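Local coordinates for protein anti-sigma-I factor RsgI2 (Clostridium thermocellum, PDB 4B9P) that probably holds the sigma factor SigI2 inactive until its extracellular family 3 carbohydrate-binding module, the part described here, binds cellulose outside the cell, at residues S18-L23 with Y129-N134; Q52-I57 with P122-W127. All blocks are in the same frame, centred on the assembly; numbering follows the deposited sequence.

Contact 1. Residues S18-L23 with Y129-N134. With ZN (zinc ion), chain E; CA (calcium ion), chain B.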
ATOM      1  N   SER A  18       0.353  -8.818 -15.956  0.57 21.79           N
ATOM      2  CA  SER A  18       1.570  -9.408 -15.409  0.57 22.70           C
ATOM      3  C   SER A  18       2.718  -8.390 -15.347  0.57 21.34           C
ATOM      4  O   SER A  18       3.459  -8.340 -14.366  0.57 25.48           O
ATOM      5  CB  SER A  18       1.983 -10.601 -16.261  0.57 25.31           C
ATOM      6  OG  SER A  18       1.994 -10.234 -17.627  0.57 26.37           O
ATOM      7  N   GLU A  19       2.874  -7.597 -16.405  1.00 19.31           N
ATOM      8  CA  GLU A  19       3.855  -6.514 -16.415  1.00 19.68           C
ATOM      9  C   GLU A  19       3.097  -5.203 -16.322  1.00 20.26           C
ATOM     10  O   GLU A  19       2.036  -5.038 -16.918  1.00 22.35           O
ATOM     11  CB  GLU A  19       4.658  -6.520 -17.722  1.00 24.29           C
ATOM     12  CG  GLU A  19       5.709  -7.581 -17.881  1.00 30.92           C
ATOM     13  CD  GLU A  19       6.602  -7.362 -19.141  1.00 36.70           C
ATOM     14  OE1 GLU A  19       6.220  -6.599 -20.069  1.00 36.02           O
ATOM     15  OE2 GLU A  19       7.705  -7.958 -19.214  1.00 42.34           O
ATOM     16  N   THR A  20       3.634  -4.258 -15.569  1.00 18.54           N
ATOM     17  CA  THR A  20       3.008  -2.949 -15.489  1.00 17.33           C
ATOM     18  C   THR A  20       4.084  -1.876 -15.350  1.00 17.28           C
ATOM     19  O   THR A  20       5.130  -2.141 -14.721  1.00 18.07           O
ATOM     20  CB  THR A  20       2.035  -2.894 -14.289  1.00 18.59           C
ATOM     21  OG1 THR A  20       1.364  -1.640 -14.312  1.00 18.67           O
ATOM     22  CG2 THR A  20       2.736  -3.047 -12.909  1.00 19.37           C
ATOM     23  N   LYS A  21       3.805  -0.648 -15.808  1.00 16.70           N
ATOM     24  CA  LYS A  21       4.734   0.451 -15.516  1.00 17.82           C
ATOM     25  C   LYS A  21       4.300   1.233 -14.292  1.00 17.94           C
ATOM     26  O   LYS A  21       4.952   2.209 -13.913  1.00 19.31           O
ATOM     27  CB  LYS A  21       4.929   1.364 -16.711  1.00 20.73           C
ATOM     28  CG  LYS A  21       3.668   2.049 -17.158  1.00 23.89           C
ATOM     29  CD  LYS A  21       4.036   2.953 -18.384  1.00 25.39           C
ATOM     30  CE  LYS A  21       2.850   3.464 -19.162  1.00 28.63           C
ATOM     31  NZ  LYS A  21       2.127   4.537 -18.400  1.00 34.22           N
ATOM     32  N   GLU A  22       3.227   0.782 -13.620  1.00 18.30           N
ATOM     33  CA  GLU A  22       2.873   1.345 -12.325  1.00 20.26           C
ATOM     34  C   GLU A  22       2.128   0.351 -11.492  1.00 18.60           C
ATOM     35  O   GLU A  22       1.219  -0.316 -11.962  1.00 19.95           O
ATOM     36  CB  GLU A  22       2.092   2.656 -12.381  1.00 26.44           C
ATOM     37  CG  GLU A  22       1.176   2.911 -13.482  1.00 34.66           C
ATOM     38  CD  GLU A  22       0.550   4.309 -13.373  1.00 35.42           C
ATOM     39  OE1 GLU A  22      -0.386   4.433 -12.582  1.00 41.25           O
ATOM     40  OE2 GLU A  22       0.993   5.288 -14.034  1.00 37.78           O
ATOM     41  N   LEU A  23       2.535   0.217 -10.243  1.00 17.07           N
ATOM     42  CA  LEU A  23       1.738  -0.541  -9.267  1.00 17.12           C
ATOM     43  C   LEU A  23       0.566   0.325  -8.863  1.00 17.26           C
ATOM     44  O   LEU A  23       0.742   1.499  -8.569  1.00 18.53           O
ATOM     45  CB  LEU A  23       2.574  -0.861  -8.035  1.00 18.61           C
ATOM     46  CG  LEU A  23       3.929  -1.510  -8.273  1.00 18.21           C
ATOM     47  CD1 LEU A  23       4.663  -1.760  -6.943  1.00 20.72           C
ATOM     48  CD2 LEU A  23       3.796  -2.793  -9.078  1.00 20.06           C
ATOM     49  N   TYR A 129      11.613   0.387 -16.054  1.00 16.37           N
ATOM     50  CA  TYR A 129      10.318   0.900 -15.600  1.00 16.58           C
ATOM     51  C   TYR A 129       9.227  -0.150 -15.547  1.00 16.77           C
ATOM     52  O   TYR A 129       8.164   0.122 -14.956  1.00 18.52           O
ATOM     53  CB  TYR A 129       9.849   2.155 -16.355  1.00 17.17           C
ATOM     54  CG  TYR A 129       9.677   1.915 -17.855  1.00 17.30           C
ATOM     55  CD1 TYR A 129       8.474   1.447 -18.368  1.00 20.09           C
ATOM     56  CD2 TYR A 129      10.721   2.170 -18.754  1.00 18.15           C
ATOM     57  CE1 TYR A 129       8.305   1.243 -19.693  1.00 21.29           C
ATOM     58  CE2 TYR A 129      10.553   1.979 -20.111  1.00 19.40           C
ATOM     59  CZ  TYR A 129       9.336   1.537 -20.568  1.00 21.22           C
ATOM     60  OH  TYR A 129       9.188   1.327 -21.916  1.00 24.09           O
ATOM     61  N   MET A 130       9.445  -1.318 -16.142  0.59 17.58           N
ATOM     62  CA  MET A 130       8.388  -2.330 -16.159  0.59 17.15           C
ATOM     63  C   MET A 130       8.573  -3.295 -14.985  0.59 15.91           C
ATOM     64  O   MET A 130       9.600  -3.981 -14.886  0.59 16.40           O
ATOM     65  CB  MET A 130       8.443  -3.092 -17.474  0.59 19.01           C
ATOM     66  CG  MET A 130       7.187  -3.876 -17.765  0.59 17.86           C
ATOM     67  SD  MET A 130       5.766  -2.828 -18.238  0.59 19.70           S
ATOM     68  CE  MET A 130       6.131  -2.622 -19.998  0.59 22.26           C
ATOM     69  N   TYR A 131       7.582  -3.337 -14.094  1.00 16.22           N
ATOM     70  CA  TYR A 131       7.501  -4.320 -13.020  1.00 15.69           C
ATOM     71  C   TYR A 131       6.921  -5.627 -13.504  1.00 17.48           C
ATOM     72  O   TYR A 131       6.027  -5.638 -14.370  1.00 19.61           O
ATOM     73  CB  TYR A 131       6.560  -3.825 -11.969  1.00 16.95           C
ATOM     74  CG  TYR A 131       7.037  -2.645 -11.152  1.00 16.17           C
ATOM     75  CD1 TYR A 131       8.069  -2.781 -10.241  1.00 17.23           C
ATOM     76  CD2 TYR A 131       6.392  -1.426 -11.248  1.00 17.49           C
ATOM     77  CE1 TYR A 131       8.448  -1.705  -9.436  1.00 17.01           C
ATOM     78  CE2 TYR A 131       6.737  -0.362 -10.440  1.00 18.71           C
ATOM     79  CZ  TYR A 131       7.745  -0.517  -9.520  1.00 17.18           C
ATOM     80  OH  TYR A 131       8.094   0.556  -8.720  1.00 19.19           O
ATOM     81  N   ASP A 132       7.336  -6.741 -12.867  1.00 16.25           N
ATOM     82  CA  ASP A 132       6.634  -8.011 -12.956  1.00 15.87           C
ATOM     83  C   ASP A 132       5.809  -8.163 -11.691  1.00 16.21           C
ATOM     84  O   ASP A 132       6.390  -8.207 -10.588  1.00 16.28           O
ATOM     85  CB  ASP A 132       7.654  -9.142 -13.069  1.00 16.60           C
ATOM     86  CG  ASP A 132       7.004 -10.480 -12.988  1.00 17.84           C
ATOM     87  OD1 ASP A 132       6.834 -11.048 -11.876  1.00 19.12           O
ATOM     88  OD2 ASP A 132       6.664 -11.009 -14.061  1.00 21.95           O
ATOM     89  N   GLN A 133       4.478  -8.266 -11.812  1.00 16.24           N
ATOM     90  CA  GLN A 133       3.635  -8.264 -10.603  1.00 16.06           C
ATOM     91  C   GLN A 133       3.450  -9.628  -9.972  1.00 16.22           C
ATOM     92  O   GLN A 133       3.161  -9.704  -8.794  1.00 16.97           O
ATOM     93  CB  GLN A 133       2.253  -7.666 -10.891  1.00 16.73           C
ATOM     94  CG  GLN A 133       2.315  -6.229 -11.390  1.00 17.89           C
ATOM     95  CD  GLN A 133       1.062  -5.458 -11.133  1.00 15.93           C
ATOM     96  OE1 GLN A 133       0.918  -4.895 -10.041  1.00 16.91           O
ATOM     97  NE2 GLN A 133       0.119  -5.473 -12.071  1.00 17.34           N
ATOM     98  N   ASN A 134       3.541 -10.710 -10.731  1.00 16.92           N
ATOM     99  CA  ASN A 134       3.261 -12.008 -10.112  1.00 18.92           C
ATOM    100  C   ASN A 134       4.360 -12.406  -9.126  1.00 18.61           C
ATOM    101  O   ASN A 134       4.127 -13.277  -8.287  1.00 21.46           O
ATOM    102  CB  ASN A 134       3.103 -13.062 -11.199  1.00 23.06           C
ATOM    103  CG  ASN A 134       1.840 -12.879 -11.992  1.00 28.99           C
ATOM    104  OD1 ASN A 134       1.870 -12.743 -13.208  1.00 37.41           O
ATOM    105  ND2 ASN A 134       0.722 -12.848 -11.300  1.00 27.19           N
TER
HETATM  106 ZN    ZN E1170       7.472  -6.409 -21.650  0.75 53.24          ZN
HETATM  107 CA    CA B1167       8.131  -7.766  -9.025  1.00 15.38          CA
HETATM  108  O   HOH W   1       4.006 -11.096 -13.571  1.00 25.16           O
HETATM  109  O   HOH W   2       7.613   2.291 -13.422  1.00 19.58           O
HETATM  110  O   HOH W   3       6.840  -5.663  -9.255  1.00 17.00           O
HETATM  111  O   HOH W   4       7.127  -8.299 -22.266  1.00 49.78           O
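Thr-20 and Tyr-131 hold the two segments together through a pair of backbone hydrogen bonds. Tyr-131 N donates to Thr-20 O at 2.8 Å, and Thr-20 N donates back to Tyr-131 O. Gln-133 N adds a third, nearly straight bond to Ser-18 O. Glu-19 and Asp-132 form the adjoining non-hydrogen-bonded pair. Two waters extend the ladder: one links Lys-21 O and Tyr-129 O, and another lies between Ser-18 O and the N and OD1 of Asn-134.

This is a short two-stranded antiparallel ribbon of the CBM3 module, and its faces differ in chemistry. On the Thr-20 face the packing is mostly apolar. CG2 of Thr-20 lies 3.4 Å from CD of Gln-133, whose NE2 is bonded to the backbone of Thr-17 and Ile-15. CD2 of Leu-23 sits over one face of the Tyr-131 ring, 4.0 Å from its centroid and offset toward the rim. OG1 of Thr-20, anti to the backbone N (chi1 -175°), donates to Glu-22 O at 2.7 Å.

On the Glu-19 face, OE1 of Glu-19 binds the zinc ion at 2.0 Å, together with Glu-126 and a water. Met-130 CG lies 3.7 Å from Glu-19 CB, the two side chains crossing at about a right angle, and Met-130 SD lies against the backbone of Thr-20. The backbone O of Asp-132 binds the calcium ion at 2.4 Å; Thr-49, Asp-51, Ser-135 and Asp-136 also bind it.

Contact 2. Residues Q52-I57 with P122-W127. With ZN (zinc ion), chain E.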
ATOM      1  N   GLN A  52      13.919  -4.682 -11.847  1.00 15.53           N
ATOM      2  CA  GLN A  52      14.974  -3.738 -12.252  1.00 16.15           C
ATOM      3  C   GLN A  52      14.487  -2.292 -12.345  1.00 15.34           C
ATOM      4  O   GLN A  52      15.161  -1.451 -12.923  1.00 16.94           O
ATOM      5  CB  GLN A  52      15.590  -4.208 -13.573  1.00 16.23           C
ATOM      6  CG  GLN A  52      16.334  -5.536 -13.409  1.00 17.90           C
ATOM      7  CD  GLN A  52      16.962  -5.966 -14.692  1.00 20.25           C
ATOM      8  OE1 GLN A  52      16.276  -6.487 -15.608  1.00 22.26           O
ATOM      9  NE2 GLN A  52      18.251  -5.717 -14.817  1.00 20.60           N
ATOM     10  N   VAL A  53      13.333  -1.990 -11.755  1.00 15.57           N
ATOM     11  CA  VAL A  53      12.794  -0.655 -11.856  1.00 15.84           C
ATOM     12  C   VAL A  53      13.579   0.309 -10.985  1.00 16.16           C
ATOM     13  O   VAL A  53      13.980  -0.040  -9.870  1.00 18.50           O
ATOM     14  CB  VAL A  53      11.282  -0.686 -11.456  1.00 15.95           C
ATOM     15  CG1 VAL A  53      10.707   0.726 -11.470  1.00 17.63           C
ATOM     16  CG2 VAL A  53      10.529  -1.587 -12.452  1.00 17.11           C
ATOM     17  N   ILE A  54      13.835   1.509 -11.509  1.00 15.98           N
ATOM     18  CA  ILE A  54      14.579   2.555 -10.799  1.00 15.34           C
ATOM     19  C   ILE A  54      13.725   3.830 -10.697  1.00 16.39           C
ATOM     20  O   ILE A  54      12.646   3.910 -11.303  1.00 16.53           O
ATOM     21  CB  ILE A  54      15.935   2.825 -11.499  1.00 16.52           C
ATOM     22  CG1 ILE A  54      15.724   3.346 -12.933  1.00 17.60           C
ATOM     23  CG2 ILE A  54      16.822   1.587 -11.404  1.00 18.34           C
ATOM     24  CD1 ILE A  54      17.013   3.870 -13.587  1.00 20.80           C
ATOM     25  N   ASN A  55      14.220   4.839  -9.974  1.00 17.01           N
ATOM     26  CA  ASN A  55      13.495   6.104  -9.745  1.00 16.10           C
ATOM     27  C   ASN A  55      12.134   5.860  -9.104  1.00 16.60           C
ATOM     28  O   ASN A  55      11.173   6.589  -9.397  1.00 17.02           O
ATOM     29  CB  ASN A  55      13.267   6.905 -11.031  1.00 16.81           C
ATOM     30  CG  ASN A  55      14.500   7.105 -11.860  1.00 16.11           C
ATOM     31  OD1 ASN A  55      15.594   7.372 -11.351  1.00 18.61           O
ATOM     32  ND2 ASN A  55      14.328   7.052 -13.176  1.00 16.59           N
ATOM     33  N   GLU A  56      12.025   4.855  -8.247  1.00 16.48           N
ATOM     34  CA  GLU A  56      10.691   4.512  -7.741  1.00 16.96           C
ATOM     35  C   GLU A  56      10.175   5.599  -6.802  1.00 16.41           C
ATOM     36  O   GLU A  56      10.848   5.954  -5.848  1.00 19.02           O
ATOM     37  CB  GLU A  56      10.747   3.205  -7.005  1.00 17.74           C
ATOM     38  CG  GLU A  56      11.092   2.008  -7.849  1.00 19.60           C
ATOM     39  CD  GLU A  56      11.001   0.772  -6.980  1.00 20.49           C
ATOM     40  OE1 GLU A  56      12.008   0.457  -6.285  1.00 22.03           O
ATOM     41  OE2 GLU A  56       9.906   0.160  -6.867  1.00 20.28           O
ATOM     42  N   ILE A  57       8.955   6.080  -7.056  1.00 17.06           N
ATOM     43  CA  ILE A  57       8.308   7.074  -6.213  1.00 18.05           C
ATOM     44  C   ILE A  57       6.902   6.594  -5.898  1.00 17.34           C
ATOM     45  O   ILE A  57       6.327   5.743  -6.601  1.00 18.69           O
ATOM     46  CB  ILE A  57       8.271   8.474  -6.899  1.00 20.57           C
ATOM     47  CG1 ILE A  57       7.419   8.437  -8.168  1.00 23.44           C
ATOM     48  CG2 ILE A  57       9.701   9.003  -7.137  1.00 23.07           C
ATOM     49  CD1 ILE A  57       7.043   9.829  -8.667  1.00 26.18           C
ATOM     50  N   PRO A 122       9.188   7.008 -20.874  1.00 20.26           N
ATOM     51  CA  PRO A 122      10.409   7.047 -20.057  1.00 21.20           C
ATOM     52  C   PRO A 122      11.642   6.884 -20.949  1.00 19.56           C
ATOM     53  O   PRO A 122      11.620   6.054 -21.858  1.00 20.55           O
ATOM     54  CB  PRO A 122      10.259   5.819 -19.125  1.00 20.84           C
ATOM     55  CG  PRO A 122       8.825   5.424 -19.235  1.00 23.42           C
ATOM     56  CD  PRO A 122       8.333   5.857 -20.566  1.00 24.06           C
ATOM     57  N   PRO A 123      12.738   7.590 -20.650  1.00 17.24           N
ATOM     58  CA  PRO A 123      13.935   7.519 -21.503  1.00 17.87           C
ATOM     59  C   PRO A 123      14.843   6.347 -21.102  1.00 16.77           C
ATOM     60  O   PRO A 123      16.047   6.522 -20.844  1.00 17.18           O
ATOM     61  CB  PRO A 123      14.592   8.856 -21.234  1.00 18.78           C
ATOM     62  CG  PRO A 123      14.289   9.080 -19.745  1.00 18.79           C
ATOM     63  CD  PRO A 123      12.829   8.660 -19.636  1.00 18.01           C
ATOM     64  N   TYR A 124      14.233   5.172 -21.006  1.00 17.54           N
ATOM     65  CA  TYR A 124      14.894   3.998 -20.468  1.00 17.39           C
ATOM     66  C   TYR A 124      14.571   2.761 -21.269  1.00 19.00           C
ATOM     67  O   TYR A 124      13.503   2.670 -21.868  1.00 18.59           O
ATOM     68  CB  TYR A 124      14.410   3.749 -19.021  1.00 18.11           C
ATOM     69  CG  TYR A 124      14.865   4.782 -18.034  1.00 16.47           C
ATOM     70  CD1 TYR A 124      16.197   4.837 -17.600  1.00 17.24           C
ATOM     71  CD2 TYR A 124      13.989   5.739 -17.554  1.00 17.43           C
ATOM     72  CE1 TYR A 124      16.629   5.790 -16.689  1.00 17.07           C
ATOM     73  CE2 TYR A 124      14.437   6.721 -16.670  1.00 16.67           C
ATOM     74  CZ  TYR A 124      15.741   6.719 -16.224  1.00 15.41           C
ATOM     75  OH  TYR A 124      16.129   7.698 -15.340  1.00 16.22           O
ATOM     76  N   SER A 125      15.449   1.755 -21.178  1.00 19.41           N
ATOM     77  CA  SER A 125      15.097   0.394 -21.573  1.00 19.64           C
ATOM     78  C   SER A 125      13.918  -0.082 -20.714  1.00 17.98           C
ATOM     79  O   SER A 125      13.770   0.313 -19.546  1.00 18.04           O
ATOM     80  CB  SER A 125      16.269  -0.538 -21.342  1.00 23.75           C
ATOM     81  OG  SER A 125      17.322  -0.226 -22.243  1.00 26.73           O
ATOM     82  N   GLU A 126      13.137  -0.993 -21.257  1.00 18.61           N
ATOM     83  CA  GLU A 126      11.873  -1.377 -20.649  1.00 18.36           C
ATOM     84  C   GLU A 126      12.044  -1.827 -19.202  1.00 18.19           C
ATOM     85  O   GLU A 126      11.203  -1.537 -18.349  1.00 17.85           O
ATOM     86  CB  GLU A 126      11.240  -2.520 -21.491  1.00 23.12           C
ATOM     87  CG  GLU A 126      10.042  -3.095 -20.861  1.00 30.03           C
ATOM     88  CD  GLU A 126       9.339  -4.188 -21.640  1.00 30.74           C
ATOM     89  OE1 GLU A 126       9.387  -4.182 -22.878  1.00 34.54           O
ATOM     90  OE2 GLU A 126       8.688  -5.065 -21.020  1.00 34.59           O
ATOM     91  N   TRP A 127      13.079  -2.634 -18.935  1.00 18.51           N
ATOM     92  CA  TRP A 127      13.258  -3.232 -17.608  1.00 18.56           C
ATOM     93  C   TRP A 127      13.484  -2.191 -16.510  1.00 16.75           C
ATOM     94  O   TRP A 127      13.271  -2.482 -15.327  1.00 17.51           O
ATOM     95  CB  TRP A 127      14.351  -4.292 -17.617  1.00 19.91           C
ATOM     96  CG  TRP A 127      15.651  -3.781 -18.078  1.00 21.91           C
ATOM     97  CD1 TRP A 127      16.596  -3.104 -17.333  1.00 24.54           C
ATOM     98  CD2 TRP A 127      16.182  -3.887 -19.409  1.00 25.19           C
ATOM     99  NE1 TRP A 127      17.682  -2.796 -18.136  1.00 28.10           N
ATOM    100  CE2 TRP A 127      17.456  -3.275 -19.407  1.00 26.72           C
ATOM    101  CE3 TRP A 127      15.709  -4.456 -20.592  1.00 27.01           C
ATOM    102  CZ2 TRP A 127      18.257  -3.219 -20.547  1.00 28.82           C
ATOM    103  CZ3 TRP A 127      16.514  -4.405 -21.734  1.00 28.16           C
ATOM    104  CH2 TRP A 127      17.771  -3.799 -21.696  1.00 29.12           C
TER
HETATM  105 ZN    ZN E1170       7.472  -6.409 -21.650  0.75 53.24          ZN
HETATM  106  O   HOH W   5      12.093  -4.600 -14.112  1.00 16.90           O
HETATM  107  O   HOH W   4       7.127  -8.299 -22.266  1.00 49.78           O
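Tyr-124 reaches across to Ile-54 and Asn-55 with the outer part of its ring. Its CB points toward segment 52-57. The inner ring atoms make no close contact with that segment. Further out, CE1 meets CD1 of Ile-54 at 3.7 Å, an apolar touch that comes in obliquely to the ring. On the other branch, CE2 lies 3.5 Å from ND2 of Asn-55, and CZ is slightly nearer to the same nitrogen. At the tip, OH accepts a hydrogen bond from Asn-55 ND2 at 2.9 Å, with an N-H...O angle of 162°. The two side chains meet tip to tip. The hydroxyl oxygen lies close to the amide plane of Asn-55, while that plane is turned 56° from the ring. Asn-55 ND2 is also bonded to OD1 of Asn-113, so ND2 is hydrogen-bonded to two partners.

A second touch lies at the far end of the segments. OE1 of Gln-52 comes within 3.5 Å of CB of Trp-127, with the amide and indole planes only 15° apart. A water accepts from Gln-52 N and donates to Trp-127 O, bridging the two backbones.

Glu-126, next to Trp-127, takes no part in these touches. Its OE2 binds the zinc ion at 1.9 Å. The contact is a loop-to-loop surface contact of the CBM3 module: the loop leading into strand 56-63 meets the loop between helix 114-117 and strand 131-132, which carries one ligand of the zinc site.

Contact 1 is partly buried and contact 2 lies at the surface, farther from the centre of the chain. The first is held by regular strand pairing, the second by side-chain tips and a water between loops. Segments 122-127 and 129-134 are separated by a single residue, so the same stretch of chain runs from one contact into the other. The zinc ion joins them too, taking Glu-19 from contact 1 and Glu-126 from contact 2. Tyr-131, which is buried, also joins them: its OH is probably hydrogen-bonded to Glu-56 OE2, and its ring packs against Val-53. Contact 1 supplies a calcium ligand directly, whereas contact 2 only lies near the ion.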